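Long-range contacts in trichosurin (Trichosurus vulpecula, PDB 2RA6), which probably binds and carries small, largely apolar molecules in possum milk whey, and here holds 4-ethylphenol inside its lipocalin barrel: residues 89-94 with 112-117; 34-39 with 122-127; 50-55 with 62-67; 85-90 with 98-103. The protein carries 1 engineered substitution. One frame throughout, in Å; residues are numbered along the deposited sequence.

Interaction 1. Residues 89-94 with 112-117; sequences FKLNYY and FIFYNY. With ETY (4-ethylphenol), chain P.
Asn116 and Leu91 both hold CG anti to the backbone N (chi1 172° and 171°), which puts CG of Asn116 on the side of Tyr94 and CG of Leu91 on the side of Phe114; chi2 of Leu91 (72°) then sets its CD2 at the ring. Asn116 ND2 donates to Tyr94 O over 2.8 Å in an almost straight bond. The oxygen lies in the plane of the amide, whereas the donor stands above the plane of the carbonyl. An asparagine suits the place, being short and flat with an N-H pair: ND2 also bonds Asn97 OD1, so the amide is held from two directions. The tyrosine crosses it at about a right angle, with ring atom CD2 3.7 Å from Asn116 OD1.

Deeper in, the contact is apolar. Leu91 CD2 meets Phe114 CE1 at 3.3 Å, a tight approach in the plane of the ring. The rim of the same ring also meets the ligand, Phe114 CZ lying 3.5 Å from C7 of 4-ethylphenol. Phe112 instead offers a face, with C7 over the centre of its ring. Flat rings can thus wrap a small ethyl group both broadside and edge-on.

The two strands are not sheet neighbours: strand 96-102 runs between them, and Leu91, Phe112 and Phe114 all pack on its Val99. Beyond strand 109-118, strand 121-130 continues the barrel wall.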
# COMPACT_ATOMS: atom_id res chain seq x y z
N PHE B 89 3.64 5.77 -7.57
CA PHE B 89 2.98 6.90 -8.21
C PHE B 89 1.79 7.36 -7.39
O PHE B 89 1.33 6.66 -6.49
CB PHE B 89 2.51 6.50 -9.60
CG PHE B 89 3.60 5.95 -10.47
CD1 PHE B 89 4.32 6.79 -11.32
CD2 PHE B 89 3.93 4.60 -10.42
CE1 PHE B 89 5.36 6.29 -12.10
CE2 PHE B 89 4.97 4.09 -11.20
CZ PHE B 89 5.69 4.94 -12.04
N LYS B 90 1.32 8.56 -7.69
CA LYS B 90 0.15 9.12 -7.02
C LYS B 90 -0.92 9.36 -8.07
O LYS B 90 -0.64 9.90 -9.14
CB LYS B 90 0.51 10.42 -6.30
CG LYS B 90 1.25 11.43 -7.16
CD LYS B 90 1.70 12.63 -6.33
CE LYS B 90 2.54 13.59 -7.15
NZ LYS B 90 2.95 14.77 -6.35
N LEU B 91 -2.16 8.97 -7.77
CA LEU B 91 -3.26 9.14 -8.70
C LEU B 91 -4.52 9.68 -8.05
O LEU B 91 -4.96 9.17 -7.02
CB LEU B 91 -3.59 7.80 -9.37
CG LEU B 91 -4.87 7.76 -10.21
CD1 LEU B 91 -4.67 8.55 -11.50
CD2 LEU B 91 -5.24 6.33 -10.54
N ASN B 92 -5.10 10.71 -8.65
CA ASN B 92 -6.34 11.29 -8.15
C ASN B 92 -7.47 10.65 -8.93
O ASN B 92 -7.68 10.96 -10.11
CB ASN B 92 -6.35 12.81 -8.35
CG ASN B 92 -7.69 13.44 -7.98
OD1 ASN B 92 -8.28 13.11 -6.96
ND2 ASN B 92 -8.15 14.36 -8.82
N TYR B 93 -8.19 9.73 -8.29
CA TYR B 93 -9.31 9.02 -8.90
C TYR B 93 -10.08 8.30 -7.80
O TYR B 93 -9.49 7.56 -7.01
CB TYR B 93 -8.80 7.99 -9.91
CG TYR B 93 -9.92 7.25 -10.61
CD1 TYR B 93 -10.69 7.88 -11.58
CD2 TYR B 93 -10.23 5.94 -10.26
CE1 TYR B 93 -11.75 7.22 -12.20
CE2 TYR B 93 -11.29 5.26 -10.87
CZ TYR B 93 -12.04 5.91 -11.84
OH TYR B 93 -13.08 5.26 -12.44
N TYR B 94 -11.39 8.52 -7.75
CA TYR B 94 -12.23 7.91 -6.72
C TYR B 94 -11.55 8.14 -5.38
O TYR B 94 -11.44 7.23 -4.54
CB TYR B 94 -12.39 6.42 -6.98
CG TYR B 94 -13.56 5.80 -6.23
CD1 TYR B 94 -14.87 6.13 -6.56
CD2 TYR B 94 -13.35 4.86 -5.22
CE1 TYR B 94 -15.95 5.55 -5.90
CE2 TYR B 94 -14.42 4.26 -4.56
CZ TYR B 94 -15.72 4.62 -4.91
OH TYR B 94 -16.79 4.02 -4.28
N PHE B 112 -0.01 -3.66 -11.20
CA PHE B 112 -0.19 -2.37 -10.55
C PHE B 112 -1.08 -2.57 -9.34
O PHE B 112 -2.19 -3.09 -9.45
CB PHE B 112 -0.85 -1.37 -11.49
CG PHE B 112 0.11 -0.76 -12.49
CD1 PHE B 112 0.94 0.29 -12.12
CD2 PHE B 112 0.16 -1.23 -13.79
CE1 PHE B 112 1.82 0.87 -13.04
CE2 PHE B 112 1.03 -0.66 -14.71
CZ PHE B 112 1.86 0.39 -14.33
N ILE B 113 -0.57 -2.17 -8.18
CA ILE B 113 -1.34 -2.27 -6.95
C ILE B 113 -1.77 -0.87 -6.56
O ILE B 113 -0.94 0.04 -6.43
CB ILE B 113 -0.51 -2.86 -5.79
CG1 ILE B 113 0.04 -4.24 -6.18
CG2 ILE B 113 -1.37 -2.96 -4.53
CD1 ILE B 113 -1.03 -5.26 -6.52
N PHE B 114 -3.08 -0.70 -6.41
CA PHE B 114 -3.65 0.58 -6.03
C PHE B 114 -4.11 0.55 -4.58
O PHE B 114 -4.87 -0.34 -4.20
CB PHE B 114 -4.89 0.89 -6.86
CG PHE B 114 -4.60 1.36 -8.24
CD1 PHE B 114 -4.78 2.70 -8.58
CD2 PHE B 114 -4.13 0.49 -9.21
CE1 PHE B 114 -4.49 3.15 -9.86
CE2 PHE B 114 -3.85 0.93 -10.49
CZ PHE B 114 -4.03 2.26 -10.82
N TYR B 115 -3.64 1.50 -3.79
CA TYR B 115 -4.09 1.62 -2.42
C TYR B 115 -4.97 2.85 -2.53
O TYR B 115 -4.49 3.98 -2.62
CB TYR B 115 -2.92 1.84 -1.47
CG TYR B 115 -2.11 0.58 -1.26
CD1 TYR B 115 -2.67 -0.52 -0.59
CD2 TYR B 115 -0.82 0.45 -1.78
CE1 TYR B 115 -1.96 -1.71 -0.45
CE2 TYR B 115 -0.10 -0.74 -1.64
CZ TYR B 115 -0.68 -1.81 -0.97
OH TYR B 115 0.01 -2.99 -0.83
N ASN B 116 -6.28 2.61 -2.55
CA ASN B 116 -7.28 3.66 -2.70
C ASN B 116 -7.81 4.16 -1.37
O ASN B 116 -8.16 3.38 -0.49
CB ASN B 116 -8.43 3.13 -3.57
CG ASN B 116 -9.61 4.09 -3.62
OD1 ASN B 116 -10.63 3.86 -2.97
ND2 ASN B 116 -9.48 5.17 -4.39
N TYR B 117 -7.85 5.48 -1.23
CA TYR B 117 -8.36 6.13 -0.03
C TYR B 117 -9.62 6.86 -0.46
O TYR B 117 -9.55 7.86 -1.18
CB TYR B 117 -7.32 7.12 0.51
CG TYR B 117 -5.94 6.51 0.63
CD1 TYR B 117 -5.68 5.49 1.54
CD2 TYR B 117 -4.89 6.95 -0.18
CE1 TYR B 117 -4.42 4.91 1.63
CE2 TYR B 117 -3.62 6.38 -0.09
CZ TYR B 117 -3.39 5.36 0.82
OH TYR B 117 -2.15 4.79 0.93
C8 ETY P . -3.07 1.01 -13.99
C7 ETY P . -1.91 1.94 -13.61
CG ETY P . -2.05 3.33 -14.16
C3 ETY P . -2.91 4.28 -13.54
C2 ETY P . -3.04 5.59 -14.05
C5 ETY P . -1.31 3.74 -15.31
C6 ETY P . -1.43 5.05 -15.83
C1 ETY P . -2.29 5.97 -15.19
O1 ETY P . -2.41 7.24 -15.68

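Interaction 2. Residues 34-39 with 122-127; sequences ASSDRS and VNVVAN. With ZN (zinc ion), chain L.
Ser36 lays its CB against CG1 of Val124, 3.7 Å away, and its hydroxyl bridges the adjoining backbone and side chain. OG sits in the crowded position between the backbone N and the carbonyl carbon (chi1 49°), from which it accepts the hydrogen of Val124 N at 3.0 Å and donates to Asn123 OD1 at 2.7 Å, in the amide plane and on a lone pair. Serine suits the spot, as one small group both gives and takes a hydrogen. Replacing it by alanine would probably leave Val124 N and Asn123 OD1 without these mates and the amide freer to turn.

The backbone prolongs the pairing, Ser36 N donating to Val124 O. Before it, Ala34 and Ala126 form an antiparallel hydrogen-bonded pair whose small methyls meet at 4.3 Å; helix 137-148 covers them through Phe147 and Phe143. Ser35 ends the strand with an ST turn, its OG accepting from Asp37 N at 3.1 Å.

That turn presents Asp37 to the metal. OD2 binds zinc at 2.0 Å and also takes a hydrogen from a water that links it to Asn123 ND2, while OD1 receives Ser39 OG at 2.7 Å from above the carboxylate plane. Asn123 thus supports the metal ligand at one remove, gripping Ser36 with its oxygen and reaching Asp37, through water, with its nitrogen. Zinc and the donated hydrogens together would be expected to stabilise the charged carboxylate, even at the pH of 4.6 of this structure.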
# COMPACT_ATOMS: atom_id res chain seq x y z
N ALA B 34 -8.42 -7.65 -9.11
CA ALA B 34 -8.65 -8.23 -7.80
C ALA B 34 -8.79 -7.08 -6.83
O ALA B 34 -8.15 -6.04 -6.99
CB ALA B 34 -7.49 -9.13 -7.40
N SER B 35 -9.66 -7.23 -5.84
CA SER B 35 -9.85 -6.16 -4.89
C SER B 35 -10.37 -6.64 -3.56
O SER B 35 -11.00 -7.69 -3.47
CB SER B 35 -10.84 -5.13 -5.45
OG SER B 35 -11.03 -4.05 -4.54
N SER B 36 -10.09 -5.84 -2.53
CA SER B 36 -10.55 -6.13 -1.19
C SER B 36 -12.07 -5.92 -1.16
O SER B 36 -12.76 -6.47 -0.30
CB SER B 36 -9.85 -5.21 -0.19
OG SER B 36 -9.89 -3.87 -0.61
N ASP B 37 -12.58 -5.13 -2.10
CA ASP B 37 -14.01 -4.87 -2.20
C ASP B 37 -14.42 -5.20 -3.64
O ASP B 37 -14.18 -4.42 -4.56
CB ASP B 37 -14.32 -3.40 -1.92
CG ASP B 37 -15.82 -3.13 -1.80
OD1 ASP B 37 -16.59 -3.73 -2.57
OD2 ASP B 37 -16.20 -2.31 -0.94
N ARG B 38 -15.04 -6.36 -3.82
CA ARG B 38 -15.43 -6.81 -5.15
C ARG B 38 -16.32 -5.84 -5.92
O ARG B 38 -16.25 -5.78 -7.15
CB ARG B 38 -16.11 -8.19 -5.09
CG ARG B 38 -16.32 -8.80 -6.47
CD ARG B 38 -16.26 -10.32 -6.43
NE ARG B 38 -17.35 -10.92 -5.66
CZ ARG B 38 -18.57 -11.14 -6.13
NH1 ARG B 38 -18.87 -10.81 -7.38
NH2 ARG B 38 -19.50 -11.69 -5.36
N SER B 39 -17.16 -5.08 -5.22
CA SER B 39 -18.04 -4.14 -5.91
C SER B 39 -17.24 -3.12 -6.71
O SER B 39 -17.72 -2.59 -7.71
CB SER B 39 -18.96 -3.42 -4.92
OG SER B 39 -18.27 -2.39 -4.22
N VAL B 122 -9.76 2.58 3.30
CA VAL B 122 -8.71 2.09 2.43
C VAL B 122 -9.12 0.79 1.75
O VAL B 122 -9.70 -0.11 2.37
CB VAL B 122 -7.41 1.80 3.21
CG1 VAL B 122 -6.30 1.42 2.24
CG2 VAL B 122 -7.02 3.00 4.05
N ASN B 123 -8.83 0.70 0.46
CA ASN B 123 -9.10 -0.52 -0.28
C ASN B 123 -7.92 -0.79 -1.17
O ASN B 123 -7.17 0.11 -1.51
CB ASN B 123 -10.36 -0.41 -1.13
CG ASN B 123 -11.60 -0.86 -0.37
OD1 ASN B 123 -11.72 -2.02 0.04
ND2 ASN B 123 -12.51 0.06 -0.18
N VAL B 124 -7.75 -2.05 -1.52
CA VAL B 124 -6.66 -2.40 -2.41
C VAL B 124 -7.27 -2.97 -3.68
O VAL B 124 -8.20 -3.76 -3.66
CB VAL B 124 -5.71 -3.44 -1.76
CG1 VAL B 124 -6.45 -4.75 -1.50
CG2 VAL B 124 -4.52 -3.68 -2.68
N VAL B 125 -6.74 -2.50 -4.81
CA VAL B 125 -7.18 -2.98 -6.11
C VAL B 125 -5.90 -3.37 -6.83
O VAL B 125 -5.00 -2.55 -6.98
CB VAL B 125 -7.92 -1.88 -6.92
CG1 VAL B 125 -8.34 -2.43 -8.28
CG2 VAL B 125 -9.15 -1.39 -6.16
N ALA B 126 -5.83 -4.62 -7.24
CA ALA B 126 -4.65 -5.12 -7.94
C ALA B 126 -5.02 -5.35 -9.40
O ALA B 126 -6.08 -5.89 -9.71
CB ALA B 126 -4.18 -6.42 -7.30
N ASN B 127 -4.14 -4.91 -10.29
CA ASN B 127 -4.37 -5.04 -11.72
C ASN B 127 -3.23 -5.83 -12.37
O ASN B 127 -2.07 -5.56 -12.09
CB ASN B 127 -4.40 -3.65 -12.37
CG ASN B 127 -5.56 -2.79 -11.88
OD1 ASN B 127 -6.51 -2.54 -12.62
ND2 ASN B 127 -5.48 -2.33 -10.64
ZN ZN L . -18.10 -1.71 -0.79
O HOH W 1 -14.92 -0.20 0.19

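Interaction 3. Residues 50-55 with 62-67; sequences FIQNIT and NGFFLT. With ETY (4-ethylphenol), chain P.
Phe50 O is gripped by two donors reaching it from opposite faces of its carbonyl plane: Leu66 N at 2.9 Å, across the strands, and Gln52 NE2 at 3.0 Å, from two residues on. The glutamine manages this because its chain bends at chi2 (-61°), which folds CD back along its own strand. Its CG lies over one face of the Phe64 ring, 4.2 Å from the centroid, in a CH-pi contact, and the side chain crosses that of Leu66 at about a right angle, its amide against CD1. An alanine in place of Gln52 would probably cost Phe50 O one of its donors and leave a gap between the Phe64 ring and Leu66.

Phe64 O also accepts from two donors, Gln52 N at 2.8 Å and Asn53 N at a weak 3.3 Å. Both residues face Phe64, the mark of a classic beta bulge, and the register shifts by one there. Asn53 meets the edge of the Phe64 ring with its amide.

On the other face Ile51, Ile54 and Phe65 are apolar. Ile51 CD1 sits over the centre of the Phe65 ring, 3.6 Å from the centroid, while Phe65 turns an edge to C8 of 4-ethylphenol. Gly63 N donates to the phenol O1 at 3.0 Å; a first side-chain carbon on this residue would come within 2.7 Å of ligand C6, so the bare backbone makes room for the ring.

Bulged and strongly twisted, this antiparallel hairpin lines the lipocalin pocket with Gly63 and Phe65, while the face of Asn53, Phe64 and Leu66 is turned outward.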
# COMPACT_ATOMS: atom_id res chain seq x y z
N PHE B 50 -10.62 -0.92 -18.29
CA PHE B 50 -9.78 -1.77 -19.11
C PHE B 50 -8.70 -0.95 -19.80
O PHE B 50 -8.99 -0.13 -20.66
CB PHE B 50 -10.66 -2.46 -20.14
CG PHE B 50 -11.91 -3.04 -19.56
CD1 PHE B 50 -11.85 -4.17 -18.75
CD2 PHE B 50 -13.14 -2.44 -19.78
CE1 PHE B 50 -13.00 -4.70 -18.17
CE2 PHE B 50 -14.30 -2.95 -19.20
CZ PHE B 50 -14.23 -4.08 -18.39
N ILE B 51 -7.45 -1.17 -19.40
CA ILE B 51 -6.34 -0.43 -19.97
C ILE B 51 -6.19 -0.69 -21.46
O ILE B 51 -6.45 -1.80 -21.94
CB ILE B 51 -5.01 -0.78 -19.24
CG1 ILE B 51 -3.89 0.16 -19.68
CG2 ILE B 51 -4.61 -2.21 -19.52
CD1 ILE B 51 -4.07 1.60 -19.23
N GLN B 52 -5.80 0.35 -22.20
CA GLN B 52 -5.58 0.24 -23.64
C GLN B 52 -4.12 0.58 -23.91
O GLN B 52 -3.47 -0.07 -24.73
CB GLN B 52 -6.50 1.22 -24.40
CG GLN B 52 -8.00 1.06 -24.10
CD GLN B 52 -8.55 -0.30 -24.48
OE1 GLN B 52 -8.48 -0.72 -25.64
NE2 GLN B 52 -9.11 -1.00 -23.50
N ASN B 53 -3.60 1.59 -23.23
CA ASN B 53 -2.21 1.96 -23.41
C ASN B 53 -1.69 2.87 -22.31
O ASN B 53 -2.45 3.54 -21.61
CB ASN B 53 -2.01 2.63 -24.78
CG ASN B 53 -2.98 3.75 -25.03
OD1 ASN B 53 -2.97 4.77 -24.34
ND2 ASN B 53 -3.83 3.58 -26.04
N ILE B 54 -0.37 2.85 -22.15
CA ILE B 54 0.29 3.68 -21.15
C ILE B 54 1.43 4.40 -21.85
O ILE B 54 2.23 3.78 -22.55
CB ILE B 54 0.87 2.83 -20.01
CG1 ILE B 54 -0.26 2.12 -19.25
CG2 ILE B 54 1.66 3.72 -19.06
CD1 ILE B 54 0.23 1.17 -18.16
N THR B 55 1.47 5.71 -21.67
CA THR B 55 2.53 6.52 -22.27
C THR B 55 3.27 7.21 -21.14
O THR B 55 2.66 7.86 -20.29
CB THR B 55 1.96 7.59 -23.22
OG1 THR B 55 1.23 6.95 -24.28
CG2 THR B 55 3.08 8.42 -23.81
N ASN B 62 0.79 8.18 -18.27
CA ASN B 62 -0.47 8.62 -18.84
C ASN B 62 -1.21 7.39 -19.34
O ASN B 62 -0.81 6.77 -20.33
CB ASN B 62 -0.24 9.60 -19.99
CG ASN B 62 0.41 10.89 -19.53
OD1 ASN B 62 0.06 11.44 -18.49
ND2 ASN B 62 1.36 11.38 -20.32
N GLY B 63 -2.28 7.02 -18.64
CA GLY B 63 -3.03 5.85 -19.03
C GLY B 63 -4.33 6.15 -19.74
O GLY B 63 -5.03 7.11 -19.43
N PHE B 64 -4.63 5.32 -20.73
CA PHE B 64 -5.86 5.44 -21.49
C PHE B 64 -6.60 4.12 -21.26
O PHE B 64 -6.10 3.05 -21.59
CB PHE B 64 -5.56 5.65 -22.99
CG PHE B 64 -6.73 5.40 -23.90
CD1 PHE B 64 -7.99 5.93 -23.61
CD2 PHE B 64 -6.57 4.63 -25.04
CE1 PHE B 64 -9.07 5.69 -24.46
CE2 PHE B 64 -7.65 4.39 -25.90
CZ PHE B 64 -8.90 4.92 -25.60
N PHE B 65 -7.78 4.23 -20.65
CA PHE B 65 -8.63 3.09 -20.32
C PHE B 65 -10.00 3.24 -20.98
O PHE B 65 -10.37 4.31 -21.47
CB PHE B 65 -8.91 3.01 -18.81
CG PHE B 65 -7.68 2.95 -17.94
CD1 PHE B 65 -6.94 4.10 -17.67
CD2 PHE B 65 -7.31 1.76 -17.32
CE1 PHE B 65 -5.85 4.06 -16.79
CE2 PHE B 65 -6.22 1.71 -16.46
CZ PHE B 65 -5.49 2.86 -16.19
N LEU B 66 -10.77 2.15 -20.96
CA LEU B 66 -12.14 2.15 -21.44
C LEU B 66 -12.96 1.71 -20.25
O LEU B 66 -12.51 0.88 -19.45
CB LEU B 66 -12.33 1.16 -22.59
CG LEU B 66 -11.69 1.58 -23.92
CD1 LEU B 66 -11.92 0.49 -24.94
CD2 LEU B 66 -12.30 2.89 -24.39
N THR B 67 -14.15 2.28 -20.11
CA THR B 67 -15.05 1.94 -19.02
C THR B 67 -16.41 1.72 -19.66
O THR B 67 -16.76 2.40 -20.62
CB THR B 67 -15.20 3.09 -18.00
OG1 THR B 67 -13.91 3.60 -17.65
CG2 THR B 67 -15.91 2.58 -16.75
C8 ETY P . -3.07 1.01 -13.99
C7 ETY P . -1.91 1.94 -13.61
CG ETY P . -2.05 3.33 -14.16
C3 ETY P . -2.91 4.28 -13.54
C2 ETY P . -3.04 5.59 -14.05
C5 ETY P . -1.31 3.74 -15.31
C6 ETY P . -1.43 5.05 -15.83
C1 ETY P . -2.29 5.97 -15.19
O1 ETY P . -2.41 7.24 -15.68
O HOH W 2 -1.49 6.44 -22.98

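Interaction 4. Residues 85-90 with 98-103; sequences EARQFK and DVYYES. Engineered in segment 98-103: Glu102 (natural residue Gly).
Phe89 and Val99 are a hydrogen-bonded pair of an antiparallel beta hairpin in the lipocalin barrel. Three backbone bonds tie its arms: Phe89 N to Val99 O (2.7 Å), Val99 N to Phe89 O, and Tyr101 N to Arg87 O. A type II turn from Glu85 to Gln88 leads into the first arm.

Apolar packing fills the face of Phe89 and Val99, where CB meets CB at 4.1 Å and Phe89 CE2 rests on Tyr101 CB; such bulky, branched or aromatic groups suit a barrel wall.

On the opposite face, Gln88 lies alongside Tyr100, pointing the same way, with CG over the ring, offset toward the rim, in a CH-pi contact. A water joins Gln88 OE1 (2.6 Å) to Tyr100 OH (2.9 Å). Tyr100 also stacks on Tyr100 of the second subunit, so this face belongs to the dimer interface.

Charge adds a looser link. Arg87 NH1 and OE2 of the engineered Glu102 stand 4.4 Å apart, beyond a salt bridge, with a water between them that donates to Glu102 OE2 and takes only a weak bond from NH1. NH1 itself lies at the edge of the Tyr100 ring, 3.3 Å from CD2, and the arginine chain buries Tyr101 O, which has no partner in the model; Arg87 CD is 3.5 Å from that oxygen.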
# COMPACT_ATOMS: atom_id res chain seq x y z
N GLU B 85 9.91 8.16 -4.76
CA GLU B 85 10.24 6.74 -4.75
C GLU B 85 9.95 6.09 -6.10
O GLU B 85 8.87 6.26 -6.67
CB GLU B 85 9.44 6.02 -3.66
CG GLU B 85 9.76 6.47 -2.24
CD GLU B 85 11.10 5.95 -1.75
OE1 GLU B 85 12.12 6.19 -2.43
OE2 GLU B 85 11.14 5.31 -0.68
N ALA B 86 10.93 5.36 -6.62
CA ALA B 86 10.75 4.69 -7.90
C ALA B 86 9.60 3.70 -7.81
O ALA B 86 9.29 3.19 -6.73
CB ALA B 86 12.04 3.96 -8.29
N ARG B 87 8.97 3.44 -8.95
CA ARG B 87 7.85 2.52 -9.07
C ARG B 87 6.63 2.88 -8.23
O ARG B 87 5.66 2.13 -8.18
CB ARG B 87 8.29 1.08 -8.75
CG ARG B 87 8.34 0.73 -7.29
CD ARG B 87 8.94 -0.65 -7.07
NE ARG B 87 8.93 -1.02 -5.66
CZ ARG B 87 7.82 -1.22 -4.95
NH1 ARG B 87 6.63 -1.09 -5.53
NH2 ARG B 87 7.90 -1.55 -3.67
N GLN B 88 6.67 4.03 -7.56
CA GLN B 88 5.54 4.48 -6.76
C GLN B 88 4.96 5.73 -7.42
O GLN B 88 5.71 6.65 -7.78
CB GLN B 88 5.96 4.82 -5.33
CG GLN B 88 4.77 5.05 -4.40
CD GLN B 88 5.19 5.47 -3.01
OE1 GLN B 88 6.21 5.02 -2.50
NE2 GLN B 88 4.38 6.33 -2.38
N PHE B 89 3.64 5.77 -7.57
CA PHE B 89 2.98 6.90 -8.21
C PHE B 89 1.79 7.36 -7.39
O PHE B 89 1.33 6.66 -6.49
CB PHE B 89 2.51 6.50 -9.60
CG PHE B 89 3.60 5.95 -10.47
CD1 PHE B 89 4.32 6.79 -11.32
CD2 PHE B 89 3.93 4.60 -10.42
CE1 PHE B 89 5.36 6.29 -12.10
CE2 PHE B 89 4.97 4.09 -11.20
CZ PHE B 89 5.69 4.94 -12.04
N LYS B 90 1.32 8.56 -7.69
CA LYS B 90 0.15 9.12 -7.02
C LYS B 90 -0.92 9.36 -8.07
O LYS B 90 -0.64 9.90 -9.14
CB LYS B 90 0.51 10.42 -6.30
CG LYS B 90 1.25 11.43 -7.16
CD LYS B 90 1.70 12.63 -6.33
CE LYS B 90 2.54 13.59 -7.15
NZ LYS B 90 2.95 14.77 -6.35
N ASP B 98 -2.31 5.49 -3.85
CA ASP B 98 -0.87 5.30 -3.86
C ASP B 98 -0.79 4.10 -4.79
O ASP B 98 -1.42 3.07 -4.53
CB ASP B 98 -0.32 4.97 -2.48
CG ASP B 98 -0.04 6.21 -1.66
OD1 ASP B 98 0.64 7.13 -2.19
OD2 ASP B 98 -0.47 6.28 -0.50
N VAL B 99 -0.06 4.25 -5.88
CA VAL B 99 0.06 3.20 -6.89
C VAL B 99 1.46 2.62 -6.94
O VAL B 99 2.44 3.37 -7.02
CB VAL B 99 -0.27 3.77 -8.28
CG1 VAL B 99 -0.21 2.66 -9.33
CG2 VAL B 99 -1.65 4.43 -8.27
N TYR B 100 1.56 1.30 -6.88
CA TYR B 100 2.86 0.65 -6.95
C TYR B 100 2.95 -0.28 -8.15
O TYR B 100 2.05 -1.08 -8.40
CB TYR B 100 3.14 -0.15 -5.67
CG TYR B 100 3.33 0.68 -4.42
CD1 TYR B 100 2.23 1.12 -3.68
CD2 TYR B 100 4.60 1.05 -4.00
CE1 TYR B 100 2.40 1.89 -2.53
CE2 TYR B 100 4.78 1.82 -2.86
CZ TYR B 100 3.68 2.24 -2.13
OH TYR B 100 3.86 3.01 -1.00
N TYR B 101 4.04 -0.16 -8.89
CA TYR B 101 4.28 -0.99 -10.06
C TYR B 101 5.26 -2.11 -9.74
O TYR B 101 6.25 -1.88 -9.03
CB TYR B 101 4.85 -0.14 -11.20
CG TYR B 101 5.51 -0.95 -12.30
CD1 TYR B 101 4.75 -1.65 -13.23
CD2 TYR B 101 6.89 -1.00 -12.42
CE1 TYR B 101 5.35 -2.39 -14.25
CE2 TYR B 101 7.51 -1.73 -13.43
CZ TYR B 101 6.73 -2.42 -14.34
OH TYR B 101 7.34 -3.12 -15.36
N GLU B 102 5.00 -3.31 -10.26
CA GLU B 102 5.87 -4.46 -10.06
C GLU B 102 5.82 -5.37 -11.29
O GLU B 102 4.80 -5.47 -11.96
CB GLU B 102 5.41 -5.30 -8.86
CG GLU B 102 5.22 -4.55 -7.55
CD GLU B 102 4.79 -5.47 -6.41
OE1 GLU B 102 3.90 -6.32 -6.63
OE2 GLU B 102 5.33 -5.33 -5.30
N SER B 103 6.94 -6.02 -11.60
CA SER B 103 7.02 -6.98 -12.70
C SER B 103 8.38 -7.63 -12.82
O SER B 103 9.39 -6.94 -12.93
CB SER B 103 6.67 -6.35 -14.06
OG SER B 103 6.75 -7.36 -15.07
O HOH W 3 5.08 -2.85 -4.51
O HOH W 4 6.64 3.73 -0.33

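In the fold
All four contacts belong to one antiparallel sheet curled into the lipocalin barrel. Interaction 2 spans the longest loop, and interactions 3, 4 and 1 all fall between its two segments. Interactions 3 and 4 are local hairpins following in series; interaction 4 shares Phe89 and Lys90 with interaction 1, their centres about 10 Å apart. Interactions 1 and 2 adjoin through strands 109-118 and 121-130, with centres about 11 Å apart. Interactions 2 and 3 lie on opposite sides of the chain's centre, about 18 Å apart. 4-Ethylphenol bridges interactions 1 and 3 across the barrel interior, whereas interactions 1, 2 and 4 touch the second subunit, so one wall serves both pocket and dimer.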